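Local coordinates for protein carbohydrate binding family 6 (Clostridium thermocellum, PDB 5A8C) that hydrolyses terminal alpha-L-arabinofuranosyl linkages, as expected of a family 43 arabinofuranosidase built on a five-bladed beta-propeller, at residues Q153-M158 with Q182-V187; S205-F210 with F224-D229. One frame throughout, in Å; residues are numbered along the deposited sequence. Where two conformers were deposited one is given.

Contact 1. Residues Q153-M158 with Q182-V187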
loop_
_atom_site.group_PDB
_atom_site.type_symbol
_atom_site.label_atom_id
_atom_site.label_comp_id
_atom_site.label_asym_id
_atom_site.label_seq_id
_atom_site.Cartn_x
_atom_site.Cartn_y
_atom_site.Cartn_z
ATOM N N GLN A 153 3.806 4.962 20.953
ATOM C CA GLN A 153 2.868 5.217 22.046
ATOM C C GLN A 153 3.201 6.566 22.642
ATOM O O GLN A 153 4.343 6.960 22.571
ATOM C CB GLN A 153 2.957 4.104 23.118
ATOM C CG GLN A 153 2.570 2.758 22.543
ATOM C CD GLN A 153 2.312 1.707 23.582
ATOM O OE1 GLN A 153 1.263 1.710 24.243
ATOM N NE2 GLN A 153 3.258 0.784 23.730
ATOM N N PRO A 154 2.242 7.262 23.286
ATOM C CA PRO A 154 0.829 6.858 23.445
ATOM C C PRO A 154 0.042 6.913 22.169
ATOM O O PRO A 154 0.269 7.764 21.299
ATOM C CB PRO A 154 0.250 7.862 24.450
ATOM C CG PRO A 154 1.223 8.977 24.490
ATOM C CD PRO A 154 2.551 8.491 24.031
ATOM N N ALA A 155 -0.852 5.955 22.014
ATOM C CA ALA A 155 -1.694 5.963 20.893
ATOM C C ALA A 155 -3.021 5.350 21.425
ATOM O O ALA A 155 -3.038 4.432 22.223
ATOM C CB ALA A 155 -1.047 5.189 19.765
ATOM N N GLN A 156 -4.152 5.901 21.111
ATOM C CA GLN A 156 -5.293 5.221 21.649
ATOM C C GLN A 156 -5.905 4.764 20.396
ATOM O O GLN A 156 -5.960 5.516 19.578
ATOM C CB GLN A 156 -6.184 6.214 22.384
ATOM C CG GLN A 156 -5.482 7.034 23.361
ATOM C CD GLN A 156 -5.306 6.380 24.719
ATOM O OE1 GLN A 156 -5.537 5.194 24.891
ATOM N NE2 GLN A 156 -4.932 7.175 25.709
ATOM N N ASN A 157 -6.299 3.515 20.379
ATOM C CA ASN A 157 -7.029 2.860 19.293
ATOM C C ASN A 157 -6.289 2.724 17.984
ATOM O O ASN A 157 -6.871 2.464 16.981
ATOM C CB ASN A 157 -8.252 3.723 19.081
ATOM C CG ASN A 157 -9.107 3.770 20.350
ATOM O OD1 ASN A 157 -9.277 2.742 20.968
ATOM N ND2 ASN A 157 -9.663 4.869 20.671
ATOM N N MET A 158 -4.980 2.921 18.044
ATOM C CA MET A 158 -4.217 2.802 16.772
ATOM C C MET A 158 -4.131 1.378 16.245
ATOM O O MET A 158 -4.040 0.433 16.971
ATOM C CB MET A 158 -2.775 3.362 16.865
ATOM C CG MET A 158 -1.811 3.375 15.573
ATOM S SD MET A 158 -0.126 3.601 16.149
ATOM C CE MET A 158 -0.562 5.127 15.805
ATOM N N GLN A 182 -7.515 10.392 13.087
ATOM C CA GLN A 182 -6.845 11.555 12.567
ATOM C C GLN A 182 -5.408 11.685 13.005
ATOM O O GLN A 182 -4.546 12.083 12.219
ATOM C CB GLN A 182 -7.620 12.815 12.951
ATOM C CG GLN A 182 -6.948 14.099 12.573
ATOM C CD GLN A 182 -7.638 15.275 13.189
ATOM O OE1 GLN A 182 -8.732 15.635 12.803
ATOM N NE2 GLN A 182 -7.003 15.903 14.173
ATOM N N ASN A 183 -5.134 11.439 14.284
ATOM C CA ASN A 183 -3.806 11.632 14.869
ATOM C C ASN A 183 -3.065 10.317 15.095
ATOM O O ASN A 183 -2.092 10.290 15.848
ATOM C CB ASN A 183 -3.957 12.412 16.209
ATOM C CG ASN A 183 -4.690 13.678 16.024
ATOM O OD1 ASN A 183 -4.449 14.436 15.072
ATOM N ND2 ASN A 183 -5.713 13.876 16.802
ATOM N N ASN A 184 -3.524 9.250 14.446
ATOM C CA ASN A 184 -2.932 7.934 14.563
ATOM C C ASN A 184 -2.036 7.579 13.377
ATOM O O ASN A 184 -1.863 6.400 13.070
ATOM C CB ASN A 184 -4.014 6.860 14.808
ATOM C CG ASN A 184 -4.386 6.775 16.281
ATOM O OD1 ASN A 184 -3.665 7.214 17.153
ATOM N ND2 ASN A 184 -5.502 6.152 16.584
ATOM N N ILE A 185 -1.429 8.583 12.769
ATOM C CA ILE A 185 -0.368 8.380 11.792
ATOM C C ILE A 185 0.962 8.539 12.513
ATOM O O ILE A 185 1.152 9.422 13.373
ATOM C CB ILE A 185 -0.426 9.441 10.671
ATOM C CG1 ILE A 185 -1.791 9.541 10.027
ATOM C CG2 ILE A 185 0.669 9.169 9.644
ATOM C CD1 ILE A 185 -2.026 10.804 9.257
ATOM N N ARG A 186 1.904 7.678 12.174
ATOM C CA ARG A 186 3.278 7.788 12.637
ATOM C C ARG A 186 4.215 7.740 11.444
ATOM O O ARG A 186 3.902 7.143 10.412
ATOM C CB ARG A 186 3.620 6.662 13.607
ATOM C CG ARG A 186 2.795 6.653 14.881
ATOM C CD ARG A 186 3.091 7.810 15.819
ATOM N NE ARG A 186 2.292 7.774 17.043
ATOM C CZ ARG A 186 1.056 8.237 17.166
ATOM N NH1 ARG A 186 0.437 8.796 16.150
ATOM N NH2 ARG A 186 0.434 8.166 18.335
ATOM N N VAL A 187 5.381 8.353 11.592
ATOM C CA VAL A 187 6.437 8.241 10.608
ATOM C C VAL A 187 7.757 8.086 11.342
ATOM O O VAL A 187 8.031 8.784 12.320
ATOM C CB VAL A 187 6.438 9.412 9.595
ATOM C CG1 VAL A 187 6.545 10.790 10.275
ATOM C CG2 VAL A 187 7.502 9.240 8.550
HETATM O O HOH W 1 -4.417 8.142 19.591
#
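In the five-bladed beta-propeller, the irregular loop 153-158, which runs ahead of strand 164-167, is held by Asn184 and Arg186 where strand 185-190 begins. The amide of Asn184 reaches the loop with both its polar atoms. Asn184 ND2 donates to Gln156 O at 3.1 Å, an almost straight bond (168° at the hydrogen) that lies close to the amide plane, and also donates to Asn180 O. Asn184 OD1 faces a water 2.7 Å away, and that water takes the N-H of Gln156, so ND2 meets Gln156 O directly and OD1 reaches Gln156 N through the water.

Arg186 NH2 makes a weak bond to Pro154 O, bent to 129° at the hydrogen, with the carbonyl oxygen at the edge of the guanidinium. NH1 donates to Asn183 O and Ile185 O of its own segment, both in the guanidinium plane, and NE to Val152 O just before the loop; together they limit the group's rotation. Over the centre of one face sits the methyl of Met158, CE being 3.8 Å from Arg186 CZ. Met158 gets there with CG anti to the backbone N (chi1 -178°) and a bend at chi3; the same methyl lies 3.3 Å from Asn184 O, and Met158 CB rests 3.8 Å from Asn184 CG. Ala155 CB lies 3.6 Å from Arg186 NH2.

Trp147, earlier in the same connection between strands 124-129 and 164-167, packs on Met158. Strand 185-190 is paired with strand 173-178 through Arg186 and Phe177, and with strand 200-204 through Ile185 and Met204.

Contact 2. Residues S205-F210 with F224-D229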
loop_
_atom_site.group_PDB
_atom_site.type_symbol
_atom_site.label_atom_id
_atom_site.label_comp_id
_atom_site.label_asym_id
_atom_site.label_seq_id
_atom_site.Cartn_x
_atom_site.Cartn_y
_atom_site.Cartn_z
ATOM N N SER A 205 -0.951 14.103 11.401
ATOM C CA SER A 205 -2.400 14.170 11.437
ATOM C C SER A 205 -2.958 14.427 10.032
ATOM O O SER A 205 -2.407 15.202 9.265
ATOM C CB SER A 205 -2.898 15.299 12.365
ATOM O OG SER A 205 -2.331 15.270 13.653
ATOM N N ALA A 206 -4.052 13.744 9.736
ATOM C CA ALA A 206 -4.755 13.965 8.458
ATOM C C ALA A 206 -6.230 13.788 8.715
ATOM O O ALA A 206 -6.641 12.884 9.433
ATOM C CB ALA A 206 -4.310 12.961 7.374
ATOM N N PRO A 207 -7.080 14.612 8.073
ATOM C CA PRO A 207 -8.493 14.549 8.350
ATOM C C PRO A 207 -9.057 13.151 8.078
ATOM O O PRO A 207 -8.908 12.596 6.981
ATOM C CB PRO A 207 -9.083 15.587 7.389
ATOM C CG PRO A 207 -8.005 16.498 7.063
ATOM C CD PRO A 207 -6.752 15.722 7.139
ATOM N N ARG A 208 -9.743 12.592 9.057
ATOM C CA ARG A 208 -10.465 11.359 8.895
ATOM C C ARG A 208 -9.555 10.168 8.529
ATOM O O ARG A 208 -10.008 9.204 7.906
ATOM C CB ARG A 208 -11.642 11.543 7.909
ATOM C CG ARG A 208 -12.666 12.534 8.465
ATOM C CD ARG A 208 -13.618 13.116 7.419
ATOM N NE ARG A 208 -12.921 13.969 6.464
ATOM C CZ ARG A 208 -12.573 13.591 5.241
ATOM N NH1 ARG A 208 -12.822 12.363 4.779
ATOM N NH2 ARG A 208 -11.902 14.456 4.510
ATOM N N PHE A 209 -8.287 10.231 8.889
ATOM C CA PHE A 209 -7.373 9.153 8.531
ATOM C C PHE A 209 -7.851 7.811 9.070
ATOM O O PHE A 209 -8.169 7.685 10.276
ATOM C CB PHE A 209 -5.962 9.445 9.125
ATOM C CG PHE A 209 -4.977 8.361 8.870
ATOM C CD1 PHE A 209 -4.425 8.181 7.597
ATOM C CD2 PHE A 209 -4.606 7.486 9.865
ATOM C CE1 PHE A 209 -3.515 7.163 7.350
ATOM C CE2 PHE A 209 -3.692 6.490 9.629
ATOM C CZ PHE A 209 -3.167 6.301 8.365
ATOM N N PHE A 210 -7.806 6.786 8.207
ATOM C CA PHE A 210 -8.251 5.459 8.580
ATOM C C PHE A 210 -7.181 4.410 8.379
ATOM O O PHE A 210 -6.924 3.616 9.285
ATOM C CB PHE A 210 -9.555 5.117 7.812
ATOM C CG PHE A 210 -10.305 3.940 8.297
ATOM C CD1 PHE A 210 -10.933 3.937 9.549
ATOM C CD2 PHE A 210 -10.459 2.822 7.482
ATOM C CE1 PHE A 210 -11.709 2.855 9.961
ATOM C CE2 PHE A 210 -11.204 1.708 7.898
ATOM C CZ PHE A 210 -11.838 1.758 9.113
ATOM N N PHE A 224 1.002 13.186 0.930
ATOM C CA PHE A 224 0.584 12.175 1.876
ATOM C C PHE A 224 -0.842 11.778 1.496
ATOM O O PHE A 224 -1.762 12.581 1.586
ATOM C CB PHE A 224 0.609 12.695 3.317
ATOM C CG PHE A 224 0.164 11.640 4.287
ATOM C CD1 PHE A 224 1.103 10.730 4.784
ATOM C CD2 PHE A 224 -1.139 11.508 4.678
ATOM C CE1 PHE A 224 0.692 9.739 5.658
ATOM C CE2 PHE A 224 -1.530 10.483 5.532
ATOM C CZ PHE A 224 -0.595 9.607 6.015
ATOM N N SER A 225 -0.986 10.550 1.007
ATOM C CA SER A 225 -2.303 10.032 0.600
ATOM C C SER A 225 -2.699 8.873 1.507
ATOM O O SER A 225 -1.833 8.252 2.153
ATOM C CB SER A 225 -2.328 9.691 -0.877
ATOM O OG SER A 225 -1.356 8.724 -1.218
ATOM N N TYR A 226 -3.984 8.599 1.587
ATOM C CA TYR A 226 -4.477 7.691 2.601
ATOM C C TYR A 226 -5.912 7.317 2.317
ATOM O O TYR A 226 -6.606 8.012 1.532
ATOM C CB TYR A 226 -4.376 8.310 3.990
ATOM C CG TYR A 226 -5.174 9.580 4.182
ATOM C CD1 TYR A 226 -4.697 10.809 3.742
ATOM C CD2 TYR A 226 -6.410 9.556 4.793
ATOM C CE1 TYR A 226 -5.425 11.967 3.933
ATOM C CE2 TYR A 226 -7.157 10.712 5.001
ATOM C CZ TYR A 226 -6.655 11.933 4.573
ATOM O OH TYR A 226 -7.323 13.126 4.816
ATOM N N ALA A 227 -6.394 6.268 2.957
ATOM C CA ALA A 227 -7.801 5.930 2.953
ATOM C C ALA A 227 -8.485 6.594 4.147
ATOM O O ALA A 227 -8.022 6.469 5.294
ATOM C CB ALA A 227 -8.007 4.428 2.983
ATOM N N SER A 228 -9.584 7.277 3.858
ATOM C CA SER A 228 -10.366 7.959 4.926
ATOM C C SER A 228 -11.321 6.987 5.571
ATOM O O SER A 228 -11.563 5.866 5.118
ATOM C CB SER A 228 -11.039 9.193 4.391
ATOM O OG SER A 228 -11.984 8.858 3.421
ATOM N N ASP A 229 -11.881 7.459 6.711
ATOM C CA ASP A 229 -12.789 6.645 7.489
ATOM C C ASP A 229 -14.205 6.624 6.852
ATOM O O ASP A 229 -14.406 7.081 5.749
ATOM C CB ASP A 229 -12.717 7.088 8.924
ATOM C CG ASP A 229 -13.263 8.485 9.188
ATOM O OD1 ASP A 229 -14.106 8.973 8.405
ATOM O OD2 ASP A 229 -12.810 9.081 10.214
HETATM O O HOH W 2 -14.049 10.142 5.770
HETATM O O HOH W 3 -10.600 8.240 11.573
#
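Tyr226 OH donates a 2.7 Å hydrogen bond to Pro207 O, arriving in the carbonyl plane on a lone pair. The oxygen it grips lies inside the type II turn Ala206-Phe209, which is closed by Phe209 N on Ala206 O. Tyr226 points at this turn with CG between the backbone N and the carbonyl carbon (chi1 61°). Ala206 CB lies over one ring face, displaced toward the rim, in a CH-pi contact 4.1 Å from the Tyr226 centroid. The Phe209 ring turns its edge to the base of the same tyrosine, CD1 being 3.6 Å from Tyr226 CB, and its CE1 reaches Phe224 CZ at 4.0 Å.

At the turn's end the segments pair antiparallel. Phe209 and Ser228 form a non-hydrogen-bonded pair, flanked by Asp229 N to Arg208 O at 2.8 Å and Phe210 N to Ala227 O at 2.9 Å.

Arg208 and Asp229 cross at about a right angle without a direct salt bridge. A water takes the N-H of Arg208 NH1 and donates to Asp229 OD1, while a second water joins Asp229 OD2 to Phe209 O. Arg208 NH2 has a salt bridge with Glu238, which also binds Ser228 OG; Asp229 OD1 has Ser231 OG. The aspartate may still feel the arginine's charge (Asp229 OD1 to Arg208 NH1 5.1 Å), so an apolar aromatic end adjoins a hydrated one where arginine probably offsets part of two acids' charge.

Overall arrangement
The contacts come in series along the chain, their centres about 12 Å apart. Contact 1 belongs to the antiparallel sheet that includes strands 173-178, 185-190 and 200-204. Segment 205-210 leaves the last of these and leads into strand 212-218, so contact 2 sits at the crossing into the next sheet, with 221-228. The two contacts touch directly: Gln182 O probably accepts from Ala206 N, Asn183 OD1 meets Ser205 OG, and Ile185 packs on Phe209. Contact 1 fastens a loop to one sheet, and contact 2 joins the chain leaving it to the next, nearer the chain's centre (about 13 Å against 18 Å, between centres), with the side chain of Ala227 about 9 Å from the bound calcium ion.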